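Local coordinates for protein GH86A beta-porphyranase (Bacteroides plebeius, PDB 4AW7) that hydrolyses the (1->4) linkages between beta-D-galactopyranose and alpha-L-galactopyranose-6-sulfate in porphyran, the sulfated galactan of red seaweed, at residues V228-G233 against A249-V254. Sequence-based numbering, arbitrary orientation.
With GLA (alpha-D-galactopyranose), chain B; GAL (beta-D-galactopyranose), chain D.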
loop_
_atom_site.group_PDB
_atom_site.type_symbol
_atom_site.label_atom_id
_atom_site.label_comp_id
_atom_site.label_asym_id
_atom_site.label_seq_id
_atom_site.Cartn_x
_atom_site.Cartn_y
_atom_site.Cartn_z
ATOM N N VAL A 228 1.616 7.149 -1.751
ATOM C CA VAL A 228 0.225 7.378 -2.016
ATOM C C VAL A 228 -0.599 6.913 -0.821
ATOM O O VAL A 228 -0.161 6.096 -0.020
ATOM C CB VAL A 228 -0.253 6.708 -3.297
ATOM C CG1 VAL A 228 0.610 7.062 -4.544
ATOM C CG2 VAL A 228 -0.368 5.299 -3.105
ATOM N N HIS A 229 -1.814 7.439 -0.735
ATOM C CA HIS A 229 -2.818 7.026 0.232
ATOM C C HIS A 229 -3.897 6.240 -0.483
ATOM O O HIS A 229 -4.320 6.633 -1.592
ATOM C CB HIS A 229 -3.433 8.255 0.888
ATOM C CG HIS A 229 -2.443 9.058 1.667
ATOM N ND1 HIS A 229 -2.707 10.327 2.150
ATOM C CD2 HIS A 229 -1.172 8.763 2.024
ATOM C CE1 HIS A 229 -1.627 10.734 2.811
ATOM N NE2 HIS A 229 -0.692 9.813 2.742
ATOM N N LEU A 230 -4.306 5.124 0.110
ATOM C CA LEU A 230 -5.309 4.239 -0.486
ATOM C C LEU A 230 -6.506 4.090 0.427
ATOM O O LEU A 230 -6.399 3.494 1.508
ATOM C CB LEU A 230 -4.709 2.854 -0.774
ATOM C CG LEU A 230 -3.604 2.804 -1.821
ATOM C CD1 LEU A 230 -3.013 1.395 -1.839
ATOM C CD2 LEU A 230 -4.085 3.257 -3.209
ATOM N N TYR A 231 -7.647 4.595 -0.039
ATOM C CA TYR A 231 -8.875 4.564 0.735
ATOM C C TYR A 231 -10.050 3.994 -0.056
ATOM O O TYR A 231 -10.221 4.297 -1.255
ATOM C CB TYR A 231 -9.251 5.979 1.195
ATOM C CG TYR A 231 -8.426 6.423 2.388
ATOM C CD1 TYR A 231 -8.755 5.985 3.665
ATOM C CD2 TYR A 231 -7.346 7.250 2.251
ATOM C CE1 TYR A 231 -8.013 6.362 4.754
ATOM C CE2 TYR A 231 -6.589 7.643 3.356
ATOM C CZ TYR A 231 -6.964 7.201 4.603
ATOM O OH TYR A 231 -6.248 7.588 5.716
ATOM N N ASP A 232 -10.880 3.237 0.644
ATOM C CA ASP A 232 -12.208 2.869 0.203
ATOM C C ASP A 232 -13.219 3.840 0.781
ATOM O O ASP A 232 -13.091 4.219 1.938
ATOM C CB ASP A 232 -12.539 1.468 0.717
ATOM C CG ASP A 232 -11.885 0.377 -0.040
ATOM O OD1 ASP A 232 -11.415 0.595 -1.159
ATOM O OD2 ASP A 232 -11.819 -0.745 0.498
ATOM N N GLY A 233 -14.222 4.214 0.008
ATOM C CA GLY A 233 -15.392 4.938 0.520
ATOM C C GLY A 233 -16.367 3.927 1.071
ATOM O O GLY A 233 -16.543 2.785 0.561
ATOM N N ALA A 249 -4.002 -1.099 -10.164
ATOM C CA ALA A 249 -3.666 -0.237 -11.309
ATOM C C ALA A 249 -2.967 1.038 -10.875
ATOM O O ALA A 249 -2.069 1.514 -11.561
ATOM C CB ALA A 249 -4.897 0.118 -12.141
ATOM N N VAL A 250 -3.420 1.645 -9.782
ATOM C CA VAL A 250 -2.821 2.873 -9.273
ATOM C C VAL A 250 -1.322 2.665 -8.999
ATOM O O VAL A 250 -0.477 3.475 -9.415
ATOM C CB VAL A 250 -3.567 3.342 -8.001
ATOM C CG1 VAL A 250 -2.732 4.355 -7.214
ATOM C CG2 VAL A 250 -4.936 3.935 -8.394
ATOM N N LEU A 251 -1.015 1.580 -8.287
ATOM C CA LEU A 251 0.372 1.319 -7.938
ATOM C C LEU A 251 1.183 0.785 -9.104
ATOM O O LEU A 251 2.340 1.167 -9.283
ATOM C CB LEU A 251 0.451 0.386 -6.711
ATOM C CG LEU A 251 -0.231 0.901 -5.441
ATOM C CD1 LEU A 251 -0.054 -0.138 -4.351
ATOM C CD2 LEU A 251 0.267 2.267 -5.005
ATOM N N ASP A 252 0.566 -0.041 -9.946
ATOM C CA ASP A 252 1.248 -0.482 -11.152
ATOM C C ASP A 252 1.653 0.686 -12.045
ATOM O O ASP A 252 2.708 0.627 -12.670
ATOM C CB ASP A 252 0.382 -1.447 -11.969
ATOM C CG ASP A 252 0.411 -2.878 -11.487
ATOM O OD1 ASP A 252 0.862 -3.151 -10.350
ATOM O OD2 ASP A 252 -0.002 -3.783 -12.275
ATOM N N MET A 253 0.848 1.747 -12.112
ATOM C CA MET A 253 1.223 2.854 -12.997
ATOM C C MET A 253 2.473 3.567 -12.532
ATOM O O MET A 253 3.319 3.973 -13.326
ATOM C CB MET A 253 0.098 3.838 -13.191
ATOM C CG MET A 253 0.273 4.716 -14.419
ATOM S SD MET A 253 -1.272 5.588 -14.833
ATOM C CE MET A 253 -0.804 6.269 -16.444
ATOM N N VAL A 254 2.552 3.760 -11.211
ATOM C CA VAL A 254 3.761 4.379 -10.608
ATOM C C VAL A 254 4.998 3.541 -10.949
ATOM O O VAL A 254 6.016 4.071 -11.370
ATOM C CB VAL A 254 3.585 4.619 -9.107
ATOM C CG1 VAL A 254 4.862 5.117 -8.462
ATOM C CG2 VAL A 254 2.424 5.555 -8.842
HETATM C C1 GLA B . -5.940 11.855 4.276
HETATM C C2 GLA B . -5.364 12.721 5.413
HETATM C C3 GLA B . -5.795 12.199 6.772
HETATM C C4 GLA B . -7.266 11.874 6.817
HETATM C C5 GLA B . -7.611 10.910 5.668
HETATM C C6 GLA B . -9.054 10.322 5.881
HETATM O O1 GLA B . -5.301 10.677 4.024
HETATM O O2 GLA B . -3.908 12.798 5.286
HETATM O O3 GLA B . -5.618 13.162 7.777
HETATM O O4 GLA B . -8.042 13.084 6.711
HETATM O O5 GLA B . -7.338 11.682 4.410
HETATM O O6 GLA B . -8.929 9.054 6.662
HETATM C C1 GAL D . -5.940 11.855 4.276
HETATM C C2 GAL D . -5.364 12.721 5.413
HETATM C C3 GAL D . -5.795 12.199 6.772
HETATM C C4 GAL D . -7.266 11.874 6.817
HETATM C C5 GAL D . -7.611 10.910 5.668
HETATM C C6 GAL D . -9.054 10.322 5.881
HETATM O O1 GAL D . -5.514 12.464 2.993
HETATM O O2 GAL D . -3.908 12.798 5.286
HETATM O O3 GAL D . -5.618 13.162 7.777
HETATM O O4 GAL D . -8.042 13.084 6.711
HETATM O O5 GAL D . -7.338 11.682 4.410
HETATM O O6 GAL D . -8.929 9.054 6.662
#
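The imidazole of H229 and the phenol of Y231 both meet the galactose, which is modelled as two anomers that overlay except at O1. In the beta copy, O1 sits at the edge of the H229 ring near its plane; in the alpha copy alone, O1 approaches both rings obliquely, with H229 ND1 to GLA O1 at 3.2 Å. Common to both copies is O6, which Y231 OH approaches to 3.2 Å. H229 ND1 is hydrogen-bonded to E146, the probable proton donor, and Y231 OH to E272, the probable nucleophile, tying both sugar-binding groups to the catalytic pair. Strand 225-233 is one of the parallel strands of the catalytic (beta/alpha)8-type barrel, and helix 245-262 runs nearly antiparallel outside it, their local axes at 165° and 10.7 Å apart at closest approach. Alternation along the strand sends H229 and Y231 to the sugar and V228 and L230 to the helix. In V228, CG1 is anti to the carbonyl carbon (chi1 -53°), which puts CG2 between the backbone N and the carbonyl carbon, and V228 CG2 meets L251 CD2 at 3.6 Å, the two side chains crossing at a slant. L230 and L251 reach tip to tip, CD1 to CD1 at 4.2 Å, and L230 CD2 lies 4.4 Å from V250 CG1. I270 of strand 268-276 touches both V228 and L251.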